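Local coordinates for protein Cap5O (Staphylococcus aureus, PDB 3OJO) that binds NAD and, as a UDP-N-acetyl-mannosamine dehydrogenase, probably oxidises the nucleotide sugar for capsular polysaccharide biosynthesis, at residues B[310-321]-B[368-376]; B[382-392]-B[409-417]. All blocks are in the same frame, centred on the assembly; numbering follows the deposited sequence.

Contact 1: B[310-321]-B[368-376]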
ATOM      1  N   ILE B 310       7.240  -7.539 -31.835  1.00 64.59           N
ATOM      2  CA  ILE B 310       8.027  -8.309 -32.784  1.00 64.99           C
ATOM      3  C   ILE B 310       7.183  -8.889 -33.932  1.00 72.02           C
ATOM      4  O   ILE B 310       7.730  -9.190 -34.991  1.00 71.87           O
ATOM      5  CB  ILE B 310       8.925  -9.324 -31.998  1.00 67.94           C
ATOM      6  CG1 ILE B 310      10.424  -9.072 -32.223  1.00 68.01           C
ATOM      7  CG2 ILE B 310       8.531 -10.800 -32.147  1.00 68.22           C
ATOM      8  CD1 ILE B 310      10.938  -7.772 -31.618  1.00 68.65           C
ATOM      9  N   LYS B 311       5.855  -9.016 -33.723  1.00 71.03           N
ATOM     10  CA  LYS B 311       4.891  -9.488 -34.720  1.00 71.80           C
ATOM     11  C   LYS B 311       4.661  -8.360 -35.738  1.00 78.39           C
ATOM     12  O   LYS B 311       4.739  -8.602 -36.945  1.00 79.59           O
ATOM     13  CB  LYS B 311       3.572  -9.905 -34.037  1.00 73.92           C
ATOM     14  CG  LYS B 311       2.447 -10.275 -35.001  1.00 84.55           C
ATOM     15  CD  LYS B 311       1.036 -10.030 -34.422  1.00 93.01           C
ATOM     16  CE  LYS B 311       0.699  -8.604 -33.993  1.00 99.84           C
ATOM     17  NZ  LYS B 311       0.917  -7.607 -35.080  1.00105.64           N
ATOM     18  N   ALA B 312       4.418  -7.128 -35.245  1.00 74.84           N
ATOM     19  CA  ALA B 312       4.190  -5.928 -36.050  1.00 74.87           C
ATOM     20  C   ALA B 312       5.445  -5.461 -36.813  1.00 79.28           C
ATOM     21  O   ALA B 312       5.321  -4.672 -37.754  1.00 79.63           O
ATOM     22  CB  ALA B 312       3.672  -4.806 -35.166  1.00 75.63           C
ATOM     23  N   LEU B 313       6.640  -5.939 -36.417  1.00 74.79           N
ATOM     24  CA  LEU B 313       7.899  -5.549 -37.060  1.00 74.19           C
ATOM     25  C   LEU B 313       8.623  -6.712 -37.757  1.00 78.36           C
ATOM     26  O   LEU B 313       8.381  -7.884 -37.447  1.00 77.74           O
ATOM     27  CB  LEU B 313       8.839  -4.869 -36.047  1.00 73.79           C
ATOM     28  CG  LEU B 313       8.447  -3.479 -35.532  1.00 77.39           C
ATOM     29  CD1 LEU B 313       9.226  -3.135 -34.269  1.00 77.36           C
ATOM     30  CD2 LEU B 313       8.691  -2.419 -36.578  1.00 78.41           C
ATOM     31  N   SER B 314       9.511  -6.379 -38.709  1.00 74.94           N
ATOM     32  CA  SER B 314      10.308  -7.372 -39.423  1.00 75.14           C
ATOM     33  C   SER B 314      11.543  -7.691 -38.576  1.00 79.54           C
ATOM     34  O   SER B 314      12.279  -6.782 -38.178  1.00 79.31           O
ATOM     35  CB  SER B 314      10.696  -6.871 -40.813  1.00 79.09           C
ATOM     36  OG  SER B 314      11.335  -5.605 -40.764  1.00 88.94           O
ATOM     37  N   GLY B 315      11.713  -8.969 -38.256  1.00 75.70           N
ATOM     38  CA  GLY B 315      12.811  -9.450 -37.428  1.00 75.17           C
ATOM     39  C   GLY B 315      12.369 -10.288 -36.241  1.00 77.94           C
ATOM     40  O   GLY B 315      11.176 -10.361 -35.919  1.00 78.46           O
ATOM     41  N   ASN B 316      13.345 -10.933 -35.594  1.00 71.87           N
ATOM     42  CA  ASN B 316      13.164 -11.806 -34.433  1.00 70.36           C
ATOM     43  C   ASN B 316      14.010 -11.327 -33.239  1.00 70.04           C
ATOM     44  O   ASN B 316      13.746 -11.726 -32.105  1.00 68.01           O
ATOM     45  CB  ASN B 316      13.577 -13.242 -34.801  1.00 69.00           C
ATOM     46  CG  ASN B 316      12.495 -14.068 -35.444  1.00 90.86           C
ATOM     47  OD1 ASN B 316      11.404 -13.584 -35.789  1.00 87.93           O
ATOM     48  ND2 ASN B 316      12.760 -15.356 -35.589  1.00 80.56           N
ATOM     49  N   LYS B 317      15.037 -10.491 -33.517  1.00 64.43           N
ATOM     50  CA  LYS B 317      15.989  -9.998 -32.535  1.00 63.15           C
ATOM     51  C   LYS B 317      15.486  -8.959 -31.539  1.00 66.14           C
ATOM     52  O   LYS B 317      15.111  -7.843 -31.920  1.00 65.46           O
ATOM     53  CB  LYS B 317      17.325  -9.589 -33.174  1.00 64.82           C
ATOM     54  CG  LYS B 317      18.502  -9.781 -32.223  1.00 74.20           C
ATOM     55  CD  LYS B 317      19.711  -8.968 -32.622  1.00 85.16           C
ATOM     56  CE  LYS B 317      20.776  -9.038 -31.559  1.00 95.47           C
ATOM     57  NZ  LYS B 317      21.950  -8.203 -31.903  1.00106.57           N
ATOM     58  N   VAL B 318      15.510  -9.348 -30.245  1.00 62.05           N
ATOM     59  CA  VAL B 318      15.167  -8.511 -29.098  1.00 61.80           C
ATOM     60  C   VAL B 318      16.402  -8.421 -28.214  1.00 64.11           C
ATOM     61  O   VAL B 318      16.936  -9.457 -27.801  1.00 64.23           O
ATOM     62  CB  VAL B 318      13.894  -8.939 -28.298  1.00 65.95           C
ATOM     63  CG1 VAL B 318      14.027 -10.338 -27.717  1.00 66.12           C
ATOM     64  CG2 VAL B 318      13.571  -7.931 -27.190  1.00 65.42           C
ATOM     65  N   THR B 319      16.866  -7.187 -27.948  1.00 57.82           N
ATOM     66  CA  THR B 319      18.010  -6.957 -27.076  1.00 55.86           C
ATOM     67  C   THR B 319      17.528  -6.555 -25.685  1.00 55.39           C
ATOM     68  O   THR B 319      16.955  -5.483 -25.500  1.00 54.13           O
ATOM     69  CB  THR B 319      19.000  -5.947 -27.675  1.00 64.93           C
ATOM     70  OG1 THR B 319      19.349  -6.359 -28.991  1.00 71.85           O
ATOM     71  CG2 THR B 319      20.260  -5.807 -26.837  1.00 58.27           C
ATOM     72  N   VAL B 320      17.768  -7.422 -24.713  1.00 50.57           N
ATOM     73  CA  VAL B 320      17.426  -7.171 -23.315  1.00 49.41           C
ATOM     74  C   VAL B 320      18.514  -6.249 -22.721  1.00 53.04           C
ATOM     75  O   VAL B 320      19.709  -6.489 -22.913  1.00 51.72           O
ATOM     76  CB  VAL B 320      17.244  -8.513 -22.544  1.00 51.79           C
ATOM     77  CG1 VAL B 320      17.389  -8.335 -21.034  1.00 51.26           C
ATOM     78  CG2 VAL B 320      15.912  -9.168 -22.893  1.00 51.03           C
ATOM     79  N   PHE B 321      18.078  -5.176 -22.049  1.00 50.06           N
ATOM     80  CA  PHE B 321      18.932  -4.193 -21.380  1.00 49.56           C
ATOM     81  C   PHE B 321      18.719  -4.325 -19.861  1.00 51.26           C
ATOM     82  O   PHE B 321      17.728  -3.847 -19.317  1.00 49.84           O
ATOM     83  CB  PHE B 321      18.602  -2.774 -21.879  1.00 51.58           C
ATOM     84  CG  PHE B 321      19.410  -2.265 -23.046  1.00 53.62           C
ATOM     85  CD1 PHE B 321      19.649  -0.907 -23.202  1.00 56.75           C
ATOM     86  CD2 PHE B 321      19.906  -3.138 -24.008  1.00 57.47           C
ATOM     87  CE1 PHE B 321      20.379  -0.426 -24.293  1.00 58.11           C
ATOM     88  CE2 PHE B 321      20.650  -2.657 -25.096  1.00 60.82           C
ATOM     89  CZ  PHE B 321      20.876  -1.304 -25.231  1.00 58.46           C
ATOM     90  N   MET B 368      27.372  -2.823 -26.172  1.00 75.84           N
ATOM     91  CA  MET B 368      26.074  -2.287 -26.606  1.00 75.64           C
ATOM     92  C   MET B 368      25.813  -2.336 -28.123  1.00 81.23           C
ATOM     93  O   MET B 368      24.782  -2.876 -28.533  1.00 80.81           O
ATOM     94  CB  MET B 368      25.902  -0.847 -26.078  1.00 77.56           C
ATOM     95  CG  MET B 368      24.458  -0.438 -25.869  1.00 80.53           C
ATOM     96  SD  MET B 368      24.246   1.296 -25.390  1.00 84.11           S
ATOM     97  CE  MET B 368      24.824   1.254 -23.707  1.00 80.51           C
ATOM     98  N   SER B 369      26.723  -1.753 -28.940  1.00 78.68           N
ATOM     99  CA  SER B 369      26.628  -1.683 -30.408  1.00 78.39           C
ATOM    100  C   SER B 369      26.492  -3.077 -31.043  1.00 82.30           C
ATOM    101  O   SER B 369      25.641  -3.281 -31.915  1.00 81.14           O
ATOM    102  CB  SER B 369      27.831  -0.941 -30.977  1.00 81.10           C
ATOM    103  OG  SER B 369      27.929   0.354 -30.407  1.00 88.03           O
ATOM    104  N   HIS B 370      27.291  -4.041 -30.542  1.00 79.47           N
ATOM    105  CA  HIS B 370      27.270  -5.438 -30.973  1.00 79.83           C
ATOM    106  C   HIS B 370      25.943  -6.102 -30.555  1.00 82.06           C
ATOM    107  O   HIS B 370      25.405  -6.915 -31.316  1.00 81.47           O
ATOM    108  CB  HIS B 370      28.475  -6.199 -30.380  1.00 81.17           C
ATOM    109  CG  HIS B 370      28.909  -7.393 -31.182  1.00 85.16           C
ATOM    110  ND1 HIS B 370      28.281  -8.624 -31.047  1.00 87.07           N
ATOM    111  CD2 HIS B 370      29.917  -7.514 -32.079  1.00 87.23           C
ATOM    112  CE1 HIS B 370      28.916  -9.443 -31.871  1.00 86.57           C
ATOM    113  NE2 HIS B 370      29.911  -8.821 -32.511  1.00 86.98           N
ATOM    114  N   ALA B 371      25.415  -5.731 -29.357  1.00 77.33           N
ATOM    115  CA  ALA B 371      24.156  -6.248 -28.800  1.00 76.51           C
ATOM    116  C   ALA B 371      22.916  -5.735 -29.539  1.00 78.27           C
ATOM    117  O   ALA B 371      21.999  -6.520 -29.780  1.00 77.63           O
ATOM    118  CB  ALA B 371      24.056  -5.937 -27.313  1.00 77.19           C
ATOM    119  N   VAL B 372      22.887  -4.432 -29.893  1.00 73.89           N
ATOM    120  CA  VAL B 372      21.769  -3.802 -30.619  1.00 73.83           C
ATOM    121  C   VAL B 372      21.765  -4.129 -32.129  1.00 79.31           C
ATOM    122  O   VAL B 372      20.777  -3.837 -32.817  1.00 78.96           O
ATOM    123  CB  VAL B 372      21.627  -2.276 -30.354  1.00 77.03           C
ATOM    124  CG1 VAL B 372      21.393  -1.991 -28.878  1.00 76.98           C
ATOM    125  CG2 VAL B 372      22.826  -1.489 -30.882  1.00 76.64           C
ATOM    126  N   LYS B 373      22.882  -4.707 -32.633  1.00 76.17           N
ATOM    127  CA  LYS B 373      23.091  -5.076 -34.031  1.00 75.87           C
ATOM    128  C   LYS B 373      21.975  -5.948 -34.632  1.00 78.63           C
ATOM    129  O   LYS B 373      21.792  -7.106 -34.271  1.00 77.02           O
ATOM    130  CB  LYS B 373      24.507  -5.670 -34.257  1.00 78.67           C
ATOM    131  CG  LYS B 373      24.932  -5.859 -35.729  1.00 88.53           C
ATOM    132  CD  LYS B 373      25.108  -4.537 -36.494  1.00 96.12           C
ATOM    133  CE  LYS B 373      25.147  -4.734 -37.992  1.00100.80           C
ATOM    134  NZ  LYS B 373      24.977  -3.450 -38.723  1.00103.75           N
ATOM    135  N   ASP B 374      21.225  -5.331 -35.542  1.00 76.12           N
ATOM    136  CA  ASP B 374      20.101  -5.822 -36.360  1.00 76.61           C
ATOM    137  C   ASP B 374      18.845  -6.183 -35.552  1.00 79.98           C
ATOM    138  O   ASP B 374      17.987  -6.939 -36.029  1.00 80.14           O
ATOM    139  CB  ASP B 374      20.524  -6.964 -37.323  1.00 78.88           C
ATOM    140  CG  ASP B 374      21.715  -6.654 -38.224  1.00 86.18           C
ATOM    141  OD1 ASP B 374      21.617  -5.705 -39.044  1.00 84.82           O
ATOM    142  OD2 ASP B 374      22.720  -7.391 -38.147  1.00 91.52           O
ATOM    143  N   ALA B 375      18.737  -5.625 -34.332  1.00 74.73           N
ATOM    144  CA  ALA B 375      17.615  -5.868 -33.435  1.00 73.03           C
ATOM    145  C   ALA B 375      16.390  -5.043 -33.820  1.00 73.06           C
ATOM    146  O   ALA B 375      16.520  -3.894 -34.255  1.00 72.60           O
ATOM    147  CB  ALA B 375      18.021  -5.584 -31.999  1.00 73.66           C
ATOM    148  N   SER B 376      15.200  -5.657 -33.671  1.00 66.69           N
ATOM    149  CA  SER B 376      13.907  -5.020 -33.931  1.00 65.13           C
ATOM    150  C   SER B 376      13.386  -4.259 -32.697  1.00 64.92           C
ATOM    151  O   SER B 376      12.669  -3.274 -32.866  1.00 64.49           O
ATOM    152  CB  SER B 376      12.880  -6.053 -34.378  1.00 69.08           C
ATOM    153  OG  SER B 376      13.303  -6.692 -35.570  1.00 81.66           O
TER

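Contact 2: B[382-392]-B[409-417]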
ATOM      1  N   SER B 382      16.050  -3.328 -16.400  1.00 43.74           N
ATOM      2  CA  SER B 382      16.766  -2.843 -15.202  1.00 44.55           C
ATOM      3  C   SER B 382      16.958  -1.335 -15.246  1.00 49.20           C
ATOM      4  O   SER B 382      17.132  -0.784 -16.324  1.00 49.81           O
ATOM      5  CB  SER B 382      18.109  -3.544 -15.036  1.00 47.30           C
ATOM      6  OG  SER B 382      17.915  -4.945 -14.921  1.00 54.30           O
ATOM      7  N   ASP B 383      16.909  -0.670 -14.088  1.00 46.55           N
ATOM      8  CA  ASP B 383      17.077   0.783 -14.006  1.00 47.13           C
ATOM      9  C   ASP B 383      18.545   1.214 -13.697  1.00 53.27           C
ATOM     10  O   ASP B 383      18.806   2.017 -12.791  1.00 53.04           O
ATOM     11  CB  ASP B 383      16.025   1.434 -13.064  1.00 48.86           C
ATOM     12  CG  ASP B 383      16.042   0.983 -11.611  1.00 59.02           C
ATOM     13  OD1 ASP B 383      16.806   0.043 -11.280  1.00 60.50           O
ATOM     14  OD2 ASP B 383      15.271   1.544 -10.813  1.00 66.48           O
ATOM     15  N   HIS B 384      19.494   0.683 -14.491  1.00 50.32           N
ATOM     16  CA  HIS B 384      20.908   1.016 -14.398  1.00 50.71           C
ATOM     17  C   HIS B 384      21.117   2.480 -14.770  1.00 57.99           C
ATOM     18  O   HIS B 384      20.498   2.958 -15.723  1.00 57.79           O
ATOM     19  CB  HIS B 384      21.729   0.124 -15.333  1.00 50.86           C
ATOM     20  CG  HIS B 384      21.736  -1.318 -14.949  1.00 53.47           C
ATOM     21  ND1 HIS B 384      21.967  -1.715 -13.647  1.00 54.85           N
ATOM     22  CD2 HIS B 384      21.599  -2.414 -15.724  1.00 55.47           C
ATOM     23  CE1 HIS B 384      21.930  -3.034 -13.658  1.00 54.85           C
ATOM     24  NE2 HIS B 384      21.715  -3.502 -14.887  1.00 55.57           N
ATOM     25  N   SER B 385      21.976   3.190 -14.009  1.00 57.31           N
ATOM     26  CA  SER B 385      22.318   4.612 -14.202  1.00 57.72           C
ATOM     27  C   SER B 385      22.716   4.935 -15.639  1.00 61.99           C
ATOM     28  O   SER B 385      22.323   5.978 -16.165  1.00 61.53           O
ATOM     29  CB  SER B 385      23.433   5.017 -13.248  1.00 62.35           C
ATOM     30  OG  SER B 385      22.930   5.144 -11.928  1.00 74.36           O
ATOM     31  N   GLU B 386      23.450   4.002 -16.282  1.00 58.88           N
ATOM     32  CA  GLU B 386      23.930   4.086 -17.663  1.00 58.26           C
ATOM     33  C   GLU B 386      22.799   4.253 -18.661  1.00 61.67           C
ATOM     34  O   GLU B 386      22.987   4.902 -19.690  1.00 61.69           O
ATOM     35  CB  GLU B 386      24.759   2.841 -18.024  1.00 59.68           C
ATOM     36  CG  GLU B 386      26.012   2.661 -17.176  1.00 72.00           C
ATOM     37  CD  GLU B 386      25.891   1.744 -15.973  1.00 91.11           C
ATOM     38  OE1 GLU B 386      24.911   1.881 -15.203  1.00 71.70           O
ATOM     39  OE2 GLU B 386      26.807   0.912 -15.780  1.00 87.99           O
ATOM     40  N   PHE B 387      21.625   3.681 -18.352  1.00 58.15           N
ATOM     41  CA  PHE B 387      20.441   3.703 -19.213  1.00 57.60           C
ATOM     42  C   PHE B 387      19.664   5.025 -19.192  1.00 62.16           C
ATOM     43  O   PHE B 387      18.798   5.231 -20.039  1.00 62.10           O
ATOM     44  CB  PHE B 387      19.528   2.504 -18.899  1.00 58.92           C
ATOM     45  CG  PHE B 387      20.102   1.110 -19.085  1.00 60.21           C
ATOM     46  CD1 PHE B 387      19.481   0.003 -18.511  1.00 63.06           C
ATOM     47  CD2 PHE B 387      21.223   0.895 -19.886  1.00 61.69           C
ATOM     48  CE1 PHE B 387      19.983  -1.291 -18.715  1.00 63.86           C
ATOM     49  CE2 PHE B 387      21.724  -0.398 -20.083  1.00 64.59           C
ATOM     50  CZ  PHE B 387      21.102  -1.482 -19.497  1.00 62.69           C
ATOM     51  N   LYS B 388      19.984   5.924 -18.244  1.00 59.49           N
ATOM     52  CA  LYS B 388      19.299   7.215 -18.085  1.00 59.84           C
ATOM     53  C   LYS B 388      19.590   8.153 -19.242  1.00 66.87           C
ATOM     54  O   LYS B 388      18.665   8.640 -19.894  1.00 66.89           O
ATOM     55  CB  LYS B 388      19.638   7.865 -16.721  1.00 61.90           C
ATOM     56  CG  LYS B 388      19.172   7.037 -15.522  1.00 76.58           C
ATOM     57  CD  LYS B 388      19.673   7.573 -14.200  1.00 87.74           C
ATOM     58  CE  LYS B 388      19.216   6.701 -13.055  1.00100.56           C
ATOM     59  NZ  LYS B 388      19.602   7.270 -11.734  1.00110.63           N
ATOM     60  N   ASN B 389      20.886   8.282 -19.567  1.00 66.32           N
ATOM     61  CA  ASN B 389      21.431   9.151 -20.599  1.00 66.79           C
ATOM     62  C   ASN B 389      21.867   8.378 -21.848  1.00 73.78           C
ATOM     63  O   ASN B 389      23.067   8.183 -22.084  1.00 74.57           O
ATOM     64  CB  ASN B 389      22.563   9.986 -20.005  1.00 65.96           C
ATOM     65  CG  ASN B 389      22.154  10.743 -18.758  1.00 87.15           C
ATOM     66  OD1 ASN B 389      21.456  11.773 -18.819  1.00 78.77           O
ATOM     67  ND2 ASN B 389      22.565  10.238 -17.594  1.00 76.57           N
ATOM     68  N   LEU B 390      20.870   7.923 -22.641  1.00 71.21           N
ATOM     69  CA  LEU B 390      21.076   7.194 -23.897  1.00 71.52           C
ATOM     70  C   LEU B 390      20.511   8.021 -25.060  1.00 78.00           C
ATOM     71  O   LEU B 390      19.347   8.419 -25.015  1.00 77.92           O
ATOM     72  CB  LEU B 390      20.410   5.787 -23.879  1.00 71.10           C
ATOM     73  CG  LEU B 390      20.893   4.718 -22.871  1.00 74.47           C
ATOM     74  CD1 LEU B 390      20.037   3.473 -22.964  1.00 73.88           C
ATOM     75  CD2 LEU B 390      22.345   4.325 -23.100  1.00 76.12           C
ATOM     76  N   SER B 391      21.334   8.285 -26.089  1.00 75.97           N
ATOM     77  CA  SER B 391      20.947   9.046 -27.283  1.00 76.12           C
ATOM     78  C   SER B 391      20.667   8.092 -28.454  1.00 78.79           C
ATOM     79  O   SER B 391      20.909   6.899 -28.321  1.00 78.29           O
ATOM     80  CB  SER B 391      22.045  10.042 -27.656  1.00 80.84           C
ATOM     81  OG  SER B 391      21.558  11.017 -28.564  1.00 92.86           O
ATOM     82  N   ASP B 392      20.173   8.620 -29.600  1.00 74.75           N
ATOM     83  CA  ASP B 392      19.857   7.854 -30.823  1.00 73.79           C
ATOM     84  C   ASP B 392      21.108   7.171 -31.416  1.00 76.60           C
ATOM     85  O   ASP B 392      20.985   6.163 -32.127  1.00 75.22           O
ATOM     86  CB  ASP B 392      19.189   8.761 -31.885  1.00 75.07           C
ATOM     87  CG  ASP B 392      18.036   9.637 -31.403  1.00 80.18           C
ATOM     88  OD1 ASP B 392      17.042   9.772 -32.149  1.00 78.68           O
ATOM     89  OD2 ASP B 392      18.168  10.255 -30.317  1.00 85.42           O
ATOM     90  N   VAL B 409      13.325   4.393 -17.064  1.00 51.22           N
ATOM     91  CA  VAL B 409      14.677   4.834 -16.737  1.00 51.96           C
ATOM     92  C   VAL B 409      15.258   5.879 -17.714  1.00 59.99           C
ATOM     93  O   VAL B 409      15.977   6.778 -17.268  1.00 59.84           O
ATOM     94  CB  VAL B 409      15.622   3.624 -16.448  1.00 55.58           C
ATOM     95  CG1 VAL B 409      15.971   2.844 -17.713  1.00 55.16           C
ATOM     96  CG2 VAL B 409      16.877   4.051 -15.704  1.00 55.45           C
ATOM     97  N   VAL B 410      14.937   5.774 -19.024  1.00 59.71           N
ATOM     98  CA  VAL B 410      15.437   6.693 -20.049  1.00 61.12           C
ATOM     99  C   VAL B 410      14.852   8.083 -19.851  1.00 70.55           C
ATOM    100  O   VAL B 410      13.633   8.261 -19.895  1.00 70.50           O
ATOM    101  CB  VAL B 410      15.244   6.182 -21.497  1.00 64.66           C
ATOM    102  CG1 VAL B 410      16.075   7.009 -22.476  1.00 64.45           C
ATOM    103  CG2 VAL B 410      15.610   4.712 -21.615  1.00 64.22           C
ATOM    104  N   LYS B 411      15.727   9.062 -19.618  1.00 70.97           N
ATOM    105  CA  LYS B 411      15.293  10.437 -19.389  1.00 72.93           C
ATOM    106  C   LYS B 411      15.603  11.382 -20.570  1.00 81.53           C
ATOM    107  O   LYS B 411      15.033  12.474 -20.648  1.00 81.66           O
ATOM    108  CB  LYS B 411      15.751  10.953 -18.009  1.00 75.47           C
ATOM    109  CG  LYS B 411      15.165  10.099 -16.885  1.00 91.42           C
ATOM    110  CD  LYS B 411      15.134  10.766 -15.519  1.00101.79           C
ATOM    111  CE  LYS B 411      14.337   9.948 -14.519  1.00108.32           C
ATOM    112  NZ  LYS B 411      14.866   8.566 -14.348  1.00111.36           N
ATOM    113  N   SER B 412      16.405  10.914 -21.543  1.00 80.87           N
ATOM    114  CA  SER B 412      16.768  11.666 -22.753  1.00 81.53           C
ATOM    115  C   SER B 412      15.745  11.445 -23.878  1.00 88.29           C
ATOM    116  O   SER B 412      15.436  10.295 -24.198  1.00 88.25           O
ATOM    117  CB  SER B 412      18.154  11.245 -23.231  1.00 83.62           C
ATOM    118  OG  SER B 412      18.222   9.836 -23.377  1.00 86.25           O
ATOM    119  N   SER B 413      15.223  12.536 -24.477  1.00 86.78           N
ATOM    120  CA  SER B 413      14.260  12.439 -25.587  1.00 87.33           C
ATOM    121  C   SER B 413      14.969  12.135 -26.910  1.00 91.76           C
ATOM    122  O   SER B 413      16.113  12.555 -27.110  1.00 91.85           O
ATOM    123  CB  SER B 413      13.414  13.704 -25.708  1.00 91.33           C
ATOM    124  OG  SER B 413      12.365  13.518 -26.647  1.00 99.92           O
ATOM    125  N   PHE B 414      14.287  11.399 -27.802  1.00 87.94           N
ATOM    126  CA  PHE B 414      14.819  10.983 -29.107  1.00 87.55           C
ATOM    127  C   PHE B 414      14.021  11.596 -30.272  1.00 92.53           C
ATOM    128  O   PHE B 414      13.098  12.386 -30.051  1.00 92.47           O
ATOM    129  CB  PHE B 414      14.757   9.452 -29.234  1.00 88.85           C
ATOM    130  CG  PHE B 414      15.320   8.642 -28.097  1.00 89.73           C
ATOM    131  CD1 PHE B 414      16.633   8.194 -28.127  1.00 92.46           C
ATOM    132  CD2 PHE B 414      14.513   8.248 -27.038  1.00 91.70           C
ATOM    133  CE1 PHE B 414      17.140   7.398 -27.102  1.00 93.14           C
ATOM    134  CE2 PHE B 414      15.025   7.461 -26.005  1.00 94.45           C
ATOM    135  CZ  PHE B 414      16.333   7.035 -26.049  1.00 92.28           C
ATOM    136  N   GLU B 415      14.378  11.208 -31.517  1.00 89.33           N
ATOM    137  CA  GLU B 415      13.689  11.608 -32.745  1.00 88.77           C
ATOM    138  C   GLU B 415      13.578  10.402 -33.671  1.00 90.62           C
ATOM    139  O   GLU B 415      12.459  10.002 -34.007  1.00 90.66           O
ATOM    140  CB  GLU B 415      14.366  12.806 -33.431  1.00 90.27           C
ATOM    141  CG  GLU B 415      13.386  13.699 -34.181  1.00101.65           C
ATOM    142  CD  GLU B 415      12.965  13.215 -35.558  1.00119.58           C
ATOM    143  OE1 GLU B 415      13.726  13.444 -36.527  1.00112.77           O
ATOM    144  OE2 GLU B 415      11.863  12.631 -35.674  1.00106.70           O
ATOM    145  N   ASP B 416      14.728   9.785 -34.031  1.00 85.57           N
ATOM    146  CA  ASP B 416      14.778   8.585 -34.886  1.00 84.76           C
ATOM    147  C   ASP B 416      14.188   7.374 -34.150  1.00 85.71           C
ATOM    148  O   ASP B 416      13.578   6.511 -34.787  1.00 85.12           O
ATOM    149  CB  ASP B 416      16.227   8.222 -35.294  1.00 86.67           C
ATOM    150  CG  ASP B 416      17.119   9.362 -35.735  1.00 98.16           C
ATOM    151  OD1 ASP B 416      16.968   9.822 -36.891  1.00 99.08           O
ATOM    152  OD2 ASP B 416      18.024   9.738 -34.959  1.00103.89           O
ATOM    153  N   VAL B 417      14.376   7.327 -32.809  1.00 79.81           N
ATOM    154  CA  VAL B 417      13.988   6.214 -31.938  1.00 78.14           C
ATOM    155  C   VAL B 417      12.564   6.384 -31.393  1.00 77.92           C
ATOM    156  O   VAL B 417      12.225   7.455 -30.879  1.00 76.79           O
ATOM    157  CB  VAL B 417      15.021   5.987 -30.787  1.00 82.21           C
ATOM    158  CG1 VAL B 417      14.765   4.674 -30.061  1.00 81.68           C
ATOM    159  CG2 VAL B 417      16.471   6.037 -31.288  1.00 82.33           C
TER

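Contact 1: B[310-321]-B[368-376]
K317 and T319, two residues apart on strand 317-321, meet at one acceptor on the final turn of helix 368-372, the carbonyl oxygen of A371. K317 NZ lies 2.7 Å from A371 O and T319 OG1 2.8 Å from it, the two donors coming from opposite faces of the carbonyl plane. The lysine stretches full length, with chi2 to chi4 all near 180°, so that its methylenes run past A375 before NZ also bonds K373 O at 2.6 Å. Farther along the strand, toward F321, the packing is apolar: A371 CB rests against T319 CG2, and F321 CZ touches both M368 CG and V372 CG1 at 3.7 Å. M368 SD is an oblique Met-aromatic neighbour of the same ring. At the other end S376 bonds twice, its N to K317 O at 2.8 Å and its OG to S314 O at 2.8 Å, above that carbonyl plane. The solvent side is looser: S314, H370 and D374 are exposed at the margin and add little area, and the side chain of K373, unlike its carbonyl, points away. As in other Rossmann-like alpha/beta folds, a turn, here the type II turn V372-A375, leads the chain from a helix into a strand, 377-380, which pairs in parallel with 317-321; the bond from S376 N lies just before it. Gripping two carbonyls at the helix end, the ammonium of K317 probably offsets the partial negative charge gathered there.

Contact 2: B[382-392]-B[409-417]
D392 receives two successive backbone amides, those of E415 and D416, on one carboxylate oxygen. E415 N comes to D392 OD1 at 3.1 Å, on the syn lone pair and fairly straight (164° at the hydrogen). D416 N meets the same OD1 at 3.0 Å, nearly along the C-O axis and more bent (138°). With CG anti to its own carbonyl carbon (chi1 -48°), D392 turns OD1 into this bend of the chain and leaves OD2 at the edge of the F414 ring, 3.4 Å from CD1. The grip has a cost, because D416 OD2 stands 3.0 Å from D392 OD1 with the carboxylate planes almost perpendicular; the two amides may offset part of that repulsion, and a raised pKa for one of the acids would be consistent with it.

With D392, V409 and K388 bury the most surface. Both loops leave the C-terminal edge of the parallel sheet in the UDP-binding domain and run back across it to the N-terminal edge, 382-392 from strand 377-380 toward 402-405, and 409-417 from 402-405 to 418-420. Two crossover connections thus lie side by side where an alpha/beta fold often has helices.

V409 fills the other end by forking: CG1 reaches F387 CB at 3.8 Å, while CG2 lies over D383 CA and against K388 CG. The side chains of K388 and V409 cross at about a right angle, and the lysine's backbone does the polar work, K388 O accepting from K411 N at 3.0 Å. Between the two ends, S412 OG bonds L390 O, though the bond is modelled very short and its exact geometry is doubtful; F414 CE1 lies beside that oxygen. D405 outside the segments accepts the amides of V409 and V410 through OD2.

Contacts 1 and 2 follow one another along the chain: 310-321 with 368-376 closes before 382-392 with 409-417 begins. Their centres are 16 Å apart, and both are built round the five-stranded parallel sheet of the C-terminal UDP-binding domain, away from the NAD site, contact 1 including its strand 317-321 and contact 2 its connecting loops. Contact 1 joins the end of the long helix 286-312 and that strand to the helix and turn leading into the adjacent strand 377-380; contact 2 carries on from there to the loops around 402-405 and 418-420. F321 packs on F387 and L390, and M368 CE touches L390 CD2, which joins the two contacts at one place.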